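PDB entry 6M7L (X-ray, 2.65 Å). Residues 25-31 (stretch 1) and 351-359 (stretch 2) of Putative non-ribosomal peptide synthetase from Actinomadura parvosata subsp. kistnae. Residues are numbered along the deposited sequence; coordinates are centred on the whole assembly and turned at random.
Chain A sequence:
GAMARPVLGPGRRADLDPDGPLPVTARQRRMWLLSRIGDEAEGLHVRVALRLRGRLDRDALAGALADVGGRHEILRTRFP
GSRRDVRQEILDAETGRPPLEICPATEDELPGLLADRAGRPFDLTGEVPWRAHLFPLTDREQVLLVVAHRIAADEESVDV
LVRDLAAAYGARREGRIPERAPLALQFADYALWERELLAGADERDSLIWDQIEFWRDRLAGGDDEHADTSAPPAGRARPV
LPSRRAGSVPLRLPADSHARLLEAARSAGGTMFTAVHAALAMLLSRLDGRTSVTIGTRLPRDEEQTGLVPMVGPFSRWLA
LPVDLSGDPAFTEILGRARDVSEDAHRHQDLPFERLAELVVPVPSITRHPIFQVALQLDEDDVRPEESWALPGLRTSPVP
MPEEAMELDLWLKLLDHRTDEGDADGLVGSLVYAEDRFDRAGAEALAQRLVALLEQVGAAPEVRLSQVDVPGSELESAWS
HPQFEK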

# COMPACT_ATOMS: atom_id res chain seq x y z
N THR A 25 6.49 -1.06 -28.40
CA THR A 25 7.04 0.21 -27.96
C THR A 25 8.56 0.20 -28.11
O THR A 25 9.19 -0.83 -28.37
CB THR A 25 6.65 0.49 -26.51
OG1 THR A 25 7.26 -0.47 -25.64
CG2 THR A 25 5.14 0.43 -26.35
N ALA A 26 9.15 1.39 -27.95
CA ALA A 26 10.60 1.51 -28.02
C ALA A 26 11.27 0.64 -26.96
O ALA A 26 12.27 -0.04 -27.25
CB ALA A 26 11.01 2.98 -27.85
N ARG A 27 10.74 0.65 -25.74
CA ARG A 27 11.30 -0.21 -24.70
C ARG A 27 11.10 -1.68 -25.04
O ARG A 27 12.02 -2.49 -24.88
CB ARG A 27 10.66 0.11 -23.35
CG ARG A 27 11.01 -0.90 -22.28
CD ARG A 27 10.88 -0.33 -20.89
NE ARG A 27 11.68 -1.10 -19.95
CZ ARG A 27 12.97 -0.88 -19.71
NH1 ARG A 27 13.63 -1.64 -18.84
NH2 ARG A 27 13.60 0.10 -20.34
N GLN A 28 9.90 -2.05 -25.50
CA GLN A 28 9.67 -3.43 -25.92
C GLN A 28 10.61 -3.83 -27.05
O GLN A 28 11.11 -4.96 -27.09
CB GLN A 28 8.22 -3.61 -26.36
CG GLN A 28 7.22 -3.61 -25.23
CD GLN A 28 5.81 -3.85 -25.72
OE1 GLN A 28 5.36 -3.21 -26.68
NE2 GLN A 28 5.11 -4.77 -25.08
N ARG A 29 10.84 -2.91 -27.99
CA ARG A 29 11.77 -3.18 -29.09
C ARG A 29 13.15 -3.54 -28.56
O ARG A 29 13.75 -4.54 -28.98
CB ARG A 29 11.84 -1.96 -30.01
CG ARG A 29 12.92 -2.02 -31.07
CD ARG A 29 12.68 -3.14 -32.07
NE ARG A 29 13.76 -3.19 -33.06
CZ ARG A 29 13.87 -4.13 -34.00
NH1 ARG A 29 12.97 -5.10 -34.09
NH2 ARG A 29 14.89 -4.09 -34.84
N ARG A 30 13.66 -2.75 -27.61
CA ARG A 30 14.98 -3.04 -27.06
C ARG A 30 14.96 -4.31 -26.22
O ARG A 30 15.90 -5.12 -26.29
CB ARG A 30 15.48 -1.85 -26.24
CG ARG A 30 16.93 -1.98 -25.82
CD ARG A 30 17.46 -0.70 -25.21
NE ARG A 30 18.86 -0.84 -24.82
CZ ARG A 30 19.26 -1.37 -23.66
NH1 ARG A 30 18.37 -1.78 -22.78
NH2 ARG A 30 20.55 -1.47 -23.39
N MET A 31 13.90 -4.51 -25.44
CA MET A 31 13.81 -5.71 -24.61
C MET A 31 13.75 -6.97 -25.46
O MET A 31 14.37 -7.98 -25.12
CB MET A 31 12.60 -5.63 -23.68
CG MET A 31 12.69 -4.54 -22.62
SD MET A 31 14.20 -4.66 -21.65
CE MET A 31 14.11 -6.38 -21.16
N LEU A 351 10.28 11.62 -25.37
CA LEU A 351 11.07 10.72 -26.20
C LEU A 351 11.56 9.55 -25.36
O LEU A 351 12.25 9.77 -24.36
CB LEU A 351 12.24 11.47 -26.82
CG LEU A 351 13.26 10.64 -27.60
CD1 LEU A 351 12.62 10.02 -28.83
CD2 LEU A 351 14.47 11.48 -27.98
N PRO A 352 11.21 8.31 -25.71
CA PRO A 352 11.64 7.18 -24.88
C PRO A 352 13.15 7.00 -24.93
O PRO A 352 13.80 7.24 -25.95
CB PRO A 352 10.91 5.98 -25.51
CG PRO A 352 9.84 6.58 -26.36
CD PRO A 352 10.39 7.88 -26.84
N PHE A 353 13.70 6.55 -23.80
CA PHE A 353 15.15 6.37 -23.70
C PHE A 353 15.66 5.39 -24.75
O PHE A 353 16.72 5.60 -25.35
CB PHE A 353 15.53 5.90 -22.30
CG PHE A 353 16.98 5.55 -22.16
CD1 PHE A 353 17.94 6.55 -22.07
CD2 PHE A 353 17.39 4.23 -22.13
CE1 PHE A 353 19.28 6.23 -21.95
CE2 PHE A 353 18.73 3.91 -22.01
CZ PHE A 353 19.67 4.91 -21.91
N GLU A 354 14.91 4.31 -24.98
CA GLU A 354 15.35 3.31 -25.95
C GLU A 354 15.35 3.86 -27.37
O GLU A 354 16.20 3.47 -28.18
CB GLU A 354 14.46 2.06 -25.86
CG GLU A 354 14.59 1.29 -24.55
CD GLU A 354 13.85 1.95 -23.39
OE1 GLU A 354 13.25 3.02 -23.60
OE2 GLU A 354 13.86 1.38 -22.28
N ARG A 355 14.42 4.76 -27.69
CA ARG A 355 14.45 5.39 -29.01
C ARG A 355 15.60 6.38 -29.11
O ARG A 355 16.30 6.42 -30.14
CB ARG A 355 13.12 6.08 -29.30
CG ARG A 355 13.06 6.73 -30.67
CD ARG A 355 13.33 5.71 -31.78
NE ARG A 355 13.71 6.35 -33.03
CZ ARG A 355 13.95 5.70 -34.17
NH1 ARG A 355 14.29 6.37 -35.26
NH2 ARG A 355 13.85 4.38 -34.21
N LEU A 356 15.82 7.17 -28.06
CA LEU A 356 16.98 8.07 -28.04
C LEU A 356 18.28 7.29 -28.18
O LEU A 356 19.20 7.73 -28.87
CB LEU A 356 16.99 8.88 -26.75
CG LEU A 356 18.26 9.68 -26.48
CD1 LEU A 356 18.51 10.70 -27.58
CD2 LEU A 356 18.20 10.36 -25.12
N ALA A 357 18.36 6.12 -27.53
CA ALA A 357 19.55 5.28 -27.66
C ALA A 357 19.82 4.94 -29.12
O ALA A 357 20.95 5.10 -29.60
CB ALA A 357 19.38 4.01 -26.83
N GLU A 358 18.79 4.49 -29.84
CA GLU A 358 18.95 4.18 -31.26
C GLU A 358 19.46 5.38 -32.05
O GLU A 358 20.11 5.20 -33.09
CB GLU A 358 17.62 3.71 -31.86
CG GLU A 358 17.35 2.22 -31.73
CD GLU A 358 16.06 1.79 -32.40
OE1 GLU A 358 15.19 2.66 -32.63
OE2 GLU A 358 15.91 0.59 -32.72
N LEU A 359 19.21 6.60 -31.58
CA LEU A 359 19.52 7.80 -32.35
C LEU A 359 20.89 8.39 -32.04
O LEU A 359 21.40 9.17 -32.85
CB LEU A 359 18.45 8.87 -32.12
CG LEU A 359 17.04 8.52 -32.58
CD1 LEU A 359 16.09 9.67 -32.32
CD2 LEU A 359 17.02 8.13 -34.05

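Two helical N-termini, 26-31 and 353-359, meet at an angle of 65° between their N-to-C directions, with axes approaching to 8.4 Å. The nearest CA pair, A26 CA to E354 CA at 5.5 Å, places the closest backbone approach near the start of each helix; the buried surface totals 340 Å².

E354 contributes most, 108 Å². Its CA-to-CB bond points toward stretch 1, and its CB lies 3.3 Å from A26 O, a carbonyl that already accepts the helical bond from R30 N (3.1 Å). Beyond CB, chi1 near -66° (m) and chi2 near 77° (p) fold the side chain so that its carboxylate reaches R27. R27 NH2 to E354 OE2 is a salt bridge and hydrogen bond of 2.3 Å. That is very short, and the N-H...acceptor angle of 121° is far from linear, so charge pairing is clearer than ideal hydrogen-bond geometry at 2.65 Å resolution. OE2 sits at the guanidinium edge, near its plane.

A26, with 61 Å² covered, points its CA-to-CB bond toward stretch 2; its CB is 3.8 Å from P352 CB, an apolar contact, and 3.8 Å from R355 N.

R30 has 44 Å² covered; its closest contact is aliphatic, CD 3.6 Å from E354 CG; its guanidinium nitrogens NH1 and NH2 bond elsewhere in the structure.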